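Local coordinates for L-tyrosine isonitrile synthase (Pseudomonas aeruginosa, PDB 3E59), which makes the isonitrile group of paerucumarin by converting L-tyrosine to its isocyano derivative, taking the isonitrile carbon from C2 of ribulose 5-phosphate, at residues P65-K70 with T279-V284; S80-A85 with D135-M140; S255-P260 with D275-P280. All coordinates share one frame; numbering follows the deposited sequence.

Contact 1 of 3, residues P65-K70 with T279-V284; sequences PAFPAK and TPWHGV
Trp281 lays its indole against the loop that leaves strand 60-64, meeting Ala66, Phe67, Pro68 and Ala69 in turn. That strand is the middle one of the five-stranded parallel sheet, whose strand order 3-2-1-4-5 is Rossmann-like. Two contacts fall on the same indole face: Phe67 N over the benzene part, 3.4 Å from Trp281 CH2, and Pro68 CD over the pyrrole part. In this CH-pi contact Pro68 CD lies 3.4 Å from the centroid of the Trp281 five-membered ring, 15° off its normal. The Phe67 phenyl takes a different attitude: its centre lies under Trp281 CZ3, and the ring planes are inclined at 47°, an oblique pairing. Ala66 CB adds a contact at Trp281 CH2, and the carbonyl Ala69 O comes within 3.3 Å of Trp281 CB.

With chi1 at 49°, Trp281 CG sits between the backbone N and the carbonyl carbon, and from there the indole turns one face to Phe67 N and Pro68 CD and the other to Thr279 OG1 of its own segment. Further out, Tyr133 touches Phe67, Lys70 and Trp281, and Leu90 touches Phe67, which packs this buried contact against helices 127-144 and 84-103. The Lys70 chain bends at chi2 and chi4, and its ammonium forms a salt bridge with Glu86. Lys70 NZ also gives a weak hydrogen bond to the backbone Pro280 O, at 2.8 Å.

Contact 2 of 3, residues S80-A85 with D135-M140; sequences SRPDMA and DALRLM
Pro82 approaches Leu137 to 6.3 Å between CA atoms, where an extended segment leading into helix 84-103 passes beside one face of helix 127-144. The pyrrolidine ring of Pro82 carries most of the contact, each part of it meeting a different helix residue. Pro82 CD and CG lie against Ala136 CB, the closer being CD at 3.7 Å. Pro82 CG also faces the helix backbone at Leu137 N and the methyl Leu137 CD1, the latter 4.2 Å away. Pro82 CB turns to the methyl end of Met140, one helical turn beyond Ala136, and lies 3.8 Å from Met140 CE. Met140 stays extended through chi1 and chi2, with CG anti to its backbone N (chi1 -173°), and then bends at chi3 (-87°), which sets Met140 CE beside the proline and 3.6 Å from the carbonyl Asp83 O.

This is loop-on-helix packing beside a helix N terminus: Asp83 is the N-cap of helix 84-103. Asp83 OD1 accepts from Ala85 N at 3.0 Å, the donor arriving on the anti side of the carboxylate, 23° out of its plane. Asp83 N in turn donates to Glu86 OE1, the Glu-to-N-cap half of a capping box. The partial positive charge of the helix start would be expected to stabilise the cap carboxylate. Farther out, Leu137 touches Glu86 and Leu90, Met140 reaches Glu86 and Arg87, and Tyr133 of helix 127-144 also packs on Pro82.

Contact 3 of 3, residues S255-P260 with D275-P280; sequences SIHPQP and DDWLTP. With PO4 (phosphate ion), chain E.
Pro258 CD sits almost exactly over the centre of the Trp277 six-membered ring, 3.6 Å from its centroid and only 4° off the normal, a CH-pi contact. His257 meets the rim of the same indole: His257 CD2 lies near the indole plane, 3.5 Å from Trp277 CZ3, and the two rings are inclined at 42°. The loops that meet here follow parallel-sheet strands 252-255 and 265-267, and segment 275-280 begins with a type I beta turn, Asp275 to Leu278. Within that turn Asp275 OD1 accepts from Trp277 N in an Asx turn, the NH approaching from above the carboxylate plane. One water donates to Ile256 O and Trp277 O, at 2.7 Å each, and so bridges the backbones. Thr279 CG2 rests on Ile256 CB at 3.8 Å, their side chains crossing at about a right angle. Leu198, Ala201 and Arg204 of helix 193-210 also touch Trp277, while Asp276 forms a salt bridge with Arg30.

Ser255 OG accepts from His257 N, an ST turn, and from Gln259 NE2. A phosphate ion, probably from the crystallisation liquor, is bound here: Ser255 OG donates to its O3, Gln259 NE2 to its O1, and Arg253 and Lys265 are hydrogen-bonded to the ion as well. Such an anion pocket could be consistent with a place for a substrate phosphate, such as that of ribulose 5-phosphate. The His257 CG is anti to the carbonyl carbon (chi1 -52°); at the ring edge, in plane, His257 ND1 donates to phosphate O1 at 2.9 Å.

From the N terminus, the chain leaves strand 60-64 through 65-70, passes 80-85 into helix 84-103 and reaches 135-140 in helix 127-144, where contact 2 closes its loop. That loop is nested inside the far longer one closed by contact 1, when 279-284 returns to 65-70. Contact 3 follows contact 2 in series, closing a short loop through strand 265-267, and shares Thr279 and Pro280 with contact 1. Ile256 CG1 packs on Trp281 CZ2 between contacts 1 and 3, and Pro280 CB meets Ala85 CB toward contact 2. Together they tie the loops following parallel-sheet strands to two helices and to the approach to strand 284-287 of the mixed sheet.

Contact 1 of 3, residues P65-K70 with T279-V284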
loop_
_atom_site.group_PDB
_atom_site.type_symbol
_atom_site.label_atom_id
_atom_site.label_comp_id
_atom_site.label_asym_id
_atom_site.label_seq_id
_atom_site.Cartn_x
_atom_site.Cartn_y
_atom_site.Cartn_z
ATOM N N PRO A 65 -5.734 1.085 -0.326
ATOM C CA PRO A 65 -4.966 2.319 -0.456
ATOM C C PRO A 65 -3.487 1.983 -0.650
ATOM O O PRO A 65 -2.849 1.402 0.254
ATOM C CB PRO A 65 -5.195 3.021 0.900
ATOM C CG PRO A 65 -6.308 2.275 1.553
ATOM C CD PRO A 65 -6.159 0.878 1.068
ATOM N N ALA A 66 -2.954 2.326 -1.822
ATOM C CA ALA A 66 -1.609 1.894 -2.226
ATOM C C ALA A 66 -1.199 2.516 -3.564
ATOM O O ALA A 66 -1.993 3.201 -4.208
ATOM C CB ALA A 66 -1.552 0.369 -2.333
ATOM N N PHE A 67 0.041 2.251 -3.974
ATOM C CA PHE A 67 0.586 2.705 -5.257
ATOM C C PHE A 67 0.482 4.227 -5.456
ATOM O O PHE A 67 -0.137 4.693 -6.428
ATOM C CB PHE A 67 -0.070 1.960 -6.430
ATOM C CG PHE A 67 0.162 0.469 -6.435
ATOM C CD1 PHE A 67 -0.785 -0.409 -5.863
ATOM C CD2 PHE A 67 1.286 -0.071 -7.060
ATOM C CE1 PHE A 67 -0.589 -1.797 -5.897
ATOM C CE2 PHE A 67 1.499 -1.447 -7.089
ATOM C CZ PHE A 67 0.557 -2.314 -6.513
ATOM N N PRO A 68 1.073 5.009 -4.533
ATOM C CA PRO A 68 0.989 6.473 -4.642
ATOM C C PRO A 68 1.912 7.068 -5.707
ATOM O O PRO A 68 1.486 7.892 -6.513
ATOM C CB PRO A 68 1.416 6.954 -3.243
ATOM C CG PRO A 68 2.334 5.908 -2.744
ATOM C CD PRO A 68 1.801 4.591 -3.319
ATOM N N ALA A 69 3.181 6.671 -5.664
ATOM C CA ALA A 69 4.227 7.177 -6.538
ATOM C C ALA A 69 5.470 6.526 -6.022
ATOM O O ALA A 69 5.499 6.066 -4.880
ATOM C CB ALA A 69 4.366 8.700 -6.434
ATOM N N LYS A 70 6.500 6.476 -6.860
ATOM C CA LYS A 70 7.795 5.971 -6.432
ATOM C C LYS A 70 8.400 6.897 -5.362
ATOM O O LYS A 70 8.149 8.111 -5.361
ATOM C CB LYS A 70 8.719 5.854 -7.646
ATOM C CG LYS A 70 9.370 4.479 -7.842
ATOM C CD LYS A 70 8.411 3.427 -8.327
ATOM C CE LYS A 70 9.152 2.248 -8.947
ATOM N NZ LYS A 70 8.976 0.952 -8.238
ATOM N N THR A 279 7.181 -2.025 0.294
ATOM C CA THR A 279 6.259 -1.983 -0.825
ATOM C C THR A 279 7.032 -1.694 -2.136
ATOM O O THR A 279 8.131 -1.137 -2.089
ATOM C CB THR A 279 5.170 -0.938 -0.598
ATOM O OG1 THR A 279 5.779 0.347 -0.481
ATOM C CG2 THR A 279 4.353 -1.250 0.687
ATOM N N PRO A 280 6.474 -2.110 -3.295
ATOM C CA PRO A 280 7.165 -1.972 -4.594
ATOM C C PRO A 280 7.566 -0.551 -5.015
ATOM O O PRO A 280 8.520 -0.397 -5.771
ATOM C CB PRO A 280 6.183 -2.586 -5.593
ATOM C CG PRO A 280 4.869 -2.678 -4.894
ATOM C CD PRO A 280 5.175 -2.804 -3.436
ATOM N N TRP A 281 6.879 0.472 -4.511
ATOM C CA TRP A 281 7.246 1.857 -4.832
ATOM C C TRP A 281 8.376 2.406 -3.948
ATOM O O TRP A 281 8.774 3.552 -4.107
ATOM C CB TRP A 281 6.029 2.786 -4.830
ATOM C CG TRP A 281 5.140 2.671 -3.608
ATOM C CD1 TRP A 281 5.141 3.491 -2.506
ATOM C CD2 TRP A 281 4.116 1.692 -3.377
ATOM N NE1 TRP A 281 4.191 3.071 -1.598
ATOM C CE2 TRP A 281 3.547 1.971 -2.102
ATOM C CE3 TRP A 281 3.620 0.609 -4.120
ATOM C CZ2 TRP A 281 2.507 1.199 -1.553
ATOM C CZ3 TRP A 281 2.580 -0.167 -3.571
ATOM C CH2 TRP A 281 2.043 0.136 -2.300
ATOM N N HIS A 282 8.876 1.574 -3.031
ATOM C CA HIS A 282 10.004 1.906 -2.149
ATOM C C HIS A 282 11.162 0.924 -2.323
ATOM O O HIS A 282 12.144 0.995 -1.602
ATOM C CB HIS A 282 9.562 1.912 -0.678
ATOM C CG HIS A 282 8.761 3.113 -0.295
ATOM N ND1 HIS A 282 9.341 4.292 0.113
ATOM C CD2 HIS A 282 7.425 3.324 -0.272
ATOM C CE1 HIS A 282 8.397 5.177 0.388
ATOM N NE2 HIS A 282 7.224 4.614 0.157
ATOM N N GLY A 283 11.053 0.018 -3.293
ATOM C CA GLY A 283 12.083 -0.989 -3.521
ATOM C C GLY A 283 12.188 -1.459 -4.958
ATOM O O GLY A 283 11.691 -0.801 -5.880
ATOM N N VAL A 284 12.856 -2.596 -5.146
ATOM C CA VAL A 284 13.116 -3.151 -6.485
ATOM C C VAL A 284 12.820 -4.636 -6.519
ATOM O O VAL A 284 13.038 -5.341 -5.528
ATOM C CB VAL A 284 14.586 -2.934 -6.977
ATOM C CG1 VAL A 284 14.879 -1.467 -7.228
ATOM C CG2 VAL A 284 15.603 -3.538 -6.005
#

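Contact 2 of 3, residues S80-A85 with D135-M140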
loop_
_atom_site.group_PDB
_atom_site.type_symbol
_atom_site.label_atom_id
_atom_site.label_comp_id
_atom_site.label_asym_id
_atom_site.label_seq_id
_atom_site.Cartn_x
_atom_site.Cartn_y
_atom_site.Cartn_z
ATOM N N SER A 80 11.363 6.899 -11.604
ATOM C CA SER A 80 10.112 7.417 -11.066
ATOM C C SER A 80 8.873 6.680 -11.587
ATOM O O SER A 80 7.775 6.829 -11.056
ATOM C CB SER A 80 9.997 8.917 -11.359
ATOM O OG SER A 80 9.765 9.148 -12.734
ATOM N N ARG A 81 9.044 5.878 -12.622
ATOM C CA ARG A 81 7.905 5.181 -13.206
ATOM C C ARG A 81 7.701 3.805 -12.561
ATOM O O ARG A 81 8.646 3.231 -12.023
ATOM C CB ARG A 81 8.062 5.081 -14.728
ATOM C CG ARG A 81 9.289 4.317 -15.177
ATOM C CD ARG A 81 9.557 4.505 -16.660
ATOM N NE ARG A 81 10.889 4.015 -17.004
ATOM C CZ ARG A 81 11.886 4.774 -17.440
ATOM N NH1 ARG A 81 11.713 6.074 -17.633
ATOM N NH2 ARG A 81 13.057 4.221 -17.712
ATOM N N PRO A 82 6.467 3.275 -12.617
ATOM C CA PRO A 82 6.232 1.881 -12.217
ATOM C C PRO A 82 7.146 0.908 -12.984
ATOM O O PRO A 82 7.419 1.124 -14.167
ATOM C CB PRO A 82 4.773 1.635 -12.608
ATOM C CG PRO A 82 4.160 2.950 -12.779
ATOM C CD PRO A 82 5.238 3.944 -13.079
ATOM N N ASP A 83 7.622 -0.145 -12.314
ATOM C CA ASP A 83 8.507 -1.115 -12.970
ATOM C C ASP A 83 8.110 -2.557 -12.642
ATOM O O ASP A 83 6.949 -2.819 -12.270
ATOM C CB ASP A 83 10.001 -0.811 -12.686
ATOM C CG ASP A 83 10.367 -0.877 -11.198
ATOM O OD1 ASP A 83 9.763 -1.634 -10.421
ATOM O OD2 ASP A 83 11.293 -0.163 -10.795
ATOM N N MET A 84 9.050 -3.488 -12.789
ATOM C CA MET A 84 8.767 -4.912 -12.518
ATOM C C MET A 84 8.197 -5.175 -11.101
ATOM O O MET A 84 7.364 -6.059 -10.903
ATOM C CB MET A 84 10.015 -5.764 -12.801
ATOM C CG MET A 84 9.778 -7.270 -12.749
ATOM S SD MET A 84 8.718 -7.909 -14.059
ATOM C CE MET A 84 9.897 -8.026 -15.391
ATOM N N ALA A 85 8.605 -4.376 -10.126
ATOM C CA ALA A 85 8.031 -4.494 -8.783
ATOM C C ALA A 85 6.517 -4.188 -8.764
ATOM O O ALA A 85 5.735 -4.978 -8.228
ATOM C CB ALA A 85 8.788 -3.616 -7.796
ATOM N N ASP A 135 -1.014 7.468 -14.497
ATOM C CA ASP A 135 -1.268 7.143 -15.905
ATOM C C ASP A 135 -0.512 5.887 -16.313
ATOM O O ASP A 135 -1.046 5.040 -17.029
ATOM C CB ASP A 135 -0.867 8.317 -16.827
ATOM C CG ASP A 135 -1.727 9.563 -16.623
ATOM O OD1 ASP A 135 -2.834 9.457 -16.054
ATOM O OD2 ASP A 135 -1.288 10.662 -17.040
ATOM N N ALA A 136 0.730 5.782 -15.853
ATOM C CA ALA A 136 1.587 4.642 -16.162
ATOM C C ALA A 136 1.129 3.359 -15.451
ATOM O O ALA A 136 1.244 2.265 -16.009
ATOM C CB ALA A 136 3.037 4.963 -15.823
ATOM N N LEU A 137 0.599 3.500 -14.235
ATOM C CA LEU A 137 0.058 2.355 -13.490
ATOM C C LEU A 137 -1.164 1.740 -14.177
ATOM O O LEU A 137 -1.238 0.513 -14.321
ATOM C CB LEU A 137 -0.301 2.742 -12.052
ATOM C CG LEU A 137 -0.371 1.574 -11.064
ATOM C CD1 LEU A 137 1.029 1.231 -10.556
ATOM C CD2 LEU A 137 -1.298 1.885 -9.900
ATOM N N ARG A 138 -2.113 2.593 -14.581
ATOM C CA ARG A 138 -3.287 2.191 -15.370
ATOM C C ARG A 138 -2.898 1.462 -16.655
ATOM O O ARG A 138 -3.507 0.457 -17.016
ATOM C CB ARG A 138 -4.148 3.408 -15.731
ATOM C CG ARG A 138 -5.044 3.912 -14.601
ATOM C CD ARG A 138 -5.905 5.090 -15.066
ATOM N NE ARG A 138 -6.744 5.647 -13.996
ATOM C CZ ARG A 138 -8.041 5.374 -13.828
ATOM N NH1 ARG A 138 -8.669 4.546 -14.658
ATOM N NH2 ARG A 138 -8.721 5.934 -12.830
ATOM N N LEU A 139 -1.889 1.995 -17.339
ATOM C CA LEU A 139 -1.387 1.425 -18.578
ATOM C C LEU A 139 -0.790 0.046 -18.296
ATOM O O LEU A 139 -0.950 -0.882 -19.082
ATOM C CB LEU A 139 -0.346 2.373 -19.191
ATOM C CG LEU A 139 -0.214 2.523 -20.707
ATOM C CD1 LEU A 139 -1.566 2.513 -21.437
ATOM C CD2 LEU A 139 0.556 3.802 -21.024
ATOM N N MET A 140 -0.126 -0.080 -17.149
ATOM C CA MET A 140 0.453 -1.349 -16.719
ATOM C C MET A 140 -0.641 -2.383 -16.435
ATOM O O MET A 140 -0.493 -3.557 -16.765
ATOM C CB MET A 140 1.327 -1.136 -15.484
ATOM C CG MET A 140 2.101 -2.359 -15.046
ATOM S SD MET A 140 3.297 -1.959 -13.756
ATOM C CE MET A 140 4.702 -1.460 -14.760
#

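Contact 3 of 3, residues S255-P260 with D275-P280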
loop_
_atom_site.group_PDB
_atom_site.type_symbol
_atom_site.label_atom_id
_atom_site.label_comp_id
_atom_site.label_asym_id
_atom_site.label_seq_id
_atom_site.Cartn_x
_atom_site.Cartn_y
_atom_site.Cartn_z
ATOM N N SER A 255 -4.701 -3.400 3.047
ATOM C CA SER A 255 -3.689 -2.412 3.431
ATOM C C SER A 255 -2.332 -2.936 2.999
ATOM O O SER A 255 -2.174 -4.134 2.776
ATOM C CB SER A 255 -3.716 -2.196 4.947
ATOM O OG SER A 255 -2.874 -1.129 5.345
ATOM N N ILE A 256 -1.366 -2.033 2.853
ATOM C CA ILE A 256 0.022 -2.429 2.623
ATOM C C ILE A 256 0.890 -2.215 3.856
ATOM O O ILE A 256 2.131 -2.294 3.779
ATOM C CB ILE A 256 0.654 -1.782 1.321
ATOM C CG1 ILE A 256 0.328 -0.290 1.186
ATOM C CG2 ILE A 256 0.157 -2.512 0.106
ATOM C CD1 ILE A 256 1.121 0.601 2.103
ATOM N N HIS A 257 0.221 -1.931 4.984
ATOM C CA HIS A 257 0.829 -1.972 6.311
ATOM C C HIS A 257 0.330 -3.175 7.097
ATOM O O HIS A 257 -0.816 -3.575 6.933
ATOM C CB HIS A 257 0.480 -0.738 7.136
ATOM C CG HIS A 257 0.762 0.546 6.450
ATOM N ND1 HIS A 257 -0.154 1.574 6.408
ATOM C CD2 HIS A 257 1.858 0.980 5.778
ATOM C CE1 HIS A 257 0.368 2.590 5.741
ATOM N NE2 HIS A 257 1.588 2.256 5.354
ATOM N N PRO A 258 1.192 -3.746 7.961
ATOM C CA PRO A 258 0.724 -4.723 8.964
ATOM C C PRO A 258 -0.374 -4.062 9.792
ATOM O O PRO A 258 -0.292 -2.861 10.053
ATOM C CB PRO A 258 1.952 -4.949 9.853
ATOM C CG PRO A 258 3.107 -4.522 9.043
ATOM C CD PRO A 258 2.646 -3.509 8.040
ATOM N N GLN A 259 -1.384 -4.833 10.190
ATOM C CA GLN A 259 -2.531 -4.290 10.896
ATOM C C GLN A 259 -2.854 -5.102 12.148
ATOM O O GLN A 259 -2.642 -6.330 12.161
ATOM C CB GLN A 259 -3.762 -4.221 9.965
ATOM C CG GLN A 259 -3.635 -3.238 8.770
ATOM C CD GLN A 259 -3.588 -1.759 9.166
ATOM O OE1 GLN A 259 -3.956 -1.386 10.287
ATOM N NE2 GLN A 259 -3.140 -0.903 8.229
ATOM N N PRO A 260 -3.392 -4.431 13.200
ATOM C CA PRO A 260 -3.878 -5.177 14.369
ATOM C C PRO A 260 -4.903 -6.222 13.908
ATOM O O PRO A 260 -5.620 -5.987 12.944
ATOM C CB PRO A 260 -4.554 -4.098 15.242
ATOM C CG PRO A 260 -3.978 -2.778 14.781
ATOM C CD PRO A 260 -3.591 -2.969 13.330
ATOM N N ASP A 275 10.791 -7.983 4.526
ATOM C CA ASP A 275 10.323 -6.826 5.270
ATOM C C ASP A 275 8.831 -6.636 5.054
ATOM O O ASP A 275 8.395 -6.336 3.938
ATOM C CB ASP A 275 11.099 -5.578 4.842
ATOM C CG ASP A 275 10.664 -4.315 5.577
ATOM O OD1 ASP A 275 9.792 -4.364 6.486
ATOM O OD2 ASP A 275 11.197 -3.242 5.224
ATOM N N ASP A 276 8.055 -6.804 6.129
ATOM C CA ASP A 276 6.587 -6.640 6.076
ATOM C C ASP A 276 6.121 -5.216 5.779
ATOM O O ASP A 276 4.975 -5.022 5.378
ATOM C CB ASP A 276 5.925 -7.116 7.382
ATOM C CG ASP A 276 5.952 -8.623 7.535
ATOM O OD1 ASP A 276 5.067 -9.317 6.971
ATOM O OD2 ASP A 276 6.864 -9.110 8.236
ATOM N N TRP A 277 6.989 -4.229 6.014
ATOM C CA TRP A 277 6.698 -2.830 5.679
ATOM C C TRP A 277 7.069 -2.428 4.232
ATOM O O TRP A 277 6.718 -1.330 3.776
ATOM C CB TRP A 277 7.401 -1.880 6.677
ATOM C CG TRP A 277 6.797 -1.934 8.053
ATOM C CD1 TRP A 277 7.247 -2.657 9.122
ATOM C CD2 TRP A 277 5.613 -1.253 8.496
ATOM N NE1 TRP A 277 6.424 -2.460 10.204
ATOM C CE2 TRP A 277 5.413 -1.602 9.850
ATOM C CE3 TRP A 277 4.714 -0.369 7.888
ATOM C CZ2 TRP A 277 4.334 -1.109 10.606
ATOM C CZ3 TRP A 277 3.642 0.135 8.651
ATOM C CH2 TRP A 277 3.467 -0.245 9.992
ATOM N N LEU A 278 7.788 -3.296 3.525
ATOM C CA LEU A 278 8.322 -2.927 2.218
ATOM C C LEU A 278 7.257 -3.050 1.140
ATOM O O LEU A 278 6.540 -4.048 1.082
ATOM C CB LEU A 278 9.547 -3.781 1.851
ATOM C CG LEU A 278 10.345 -3.363 0.599
ATOM C CD1 LEU A 278 10.818 -1.903 0.686
ATOM C CD2 LEU A 278 11.545 -4.295 0.401
ATOM N N THR A 279 7.181 -2.025 0.294
ATOM C CA THR A 279 6.259 -1.983 -0.825
ATOM C C THR A 279 7.032 -1.694 -2.136
ATOM O O THR A 279 8.131 -1.137 -2.089
ATOM C CB THR A 279 5.170 -0.938 -0.598
ATOM O OG1 THR A 279 5.779 0.347 -0.481
ATOM C CG2 THR A 279 4.353 -1.250 0.687
ATOM N N PRO A 280 6.474 -2.110 -3.295
ATOM C CA PRO A 280 7.165 -1.972 -4.594
ATOM C C PRO A 280 7.566 -0.551 -5.015
ATOM O O PRO A 280 8.520 -0.397 -5.771
ATOM C CB PRO A 280 6.183 -2.586 -5.593
ATOM C CG PRO A 280 4.869 -2.678 -4.894
ATOM C CD PRO A 280 5.175 -2.804 -3.436
HETATM P P PO4 E . -3.772 2.413 6.076
HETATM O O1 PO4 E . -2.919 1.977 7.241
HETATM O O2 PO4 E . -3.026 3.506 5.330
HETATM O O3 PO4 E . -4.046 1.196 5.166
HETATM O O4 PO4 E . -5.063 3.009 6.571
HETATM O O HOH W 1 4.169 -0.589 4.111
#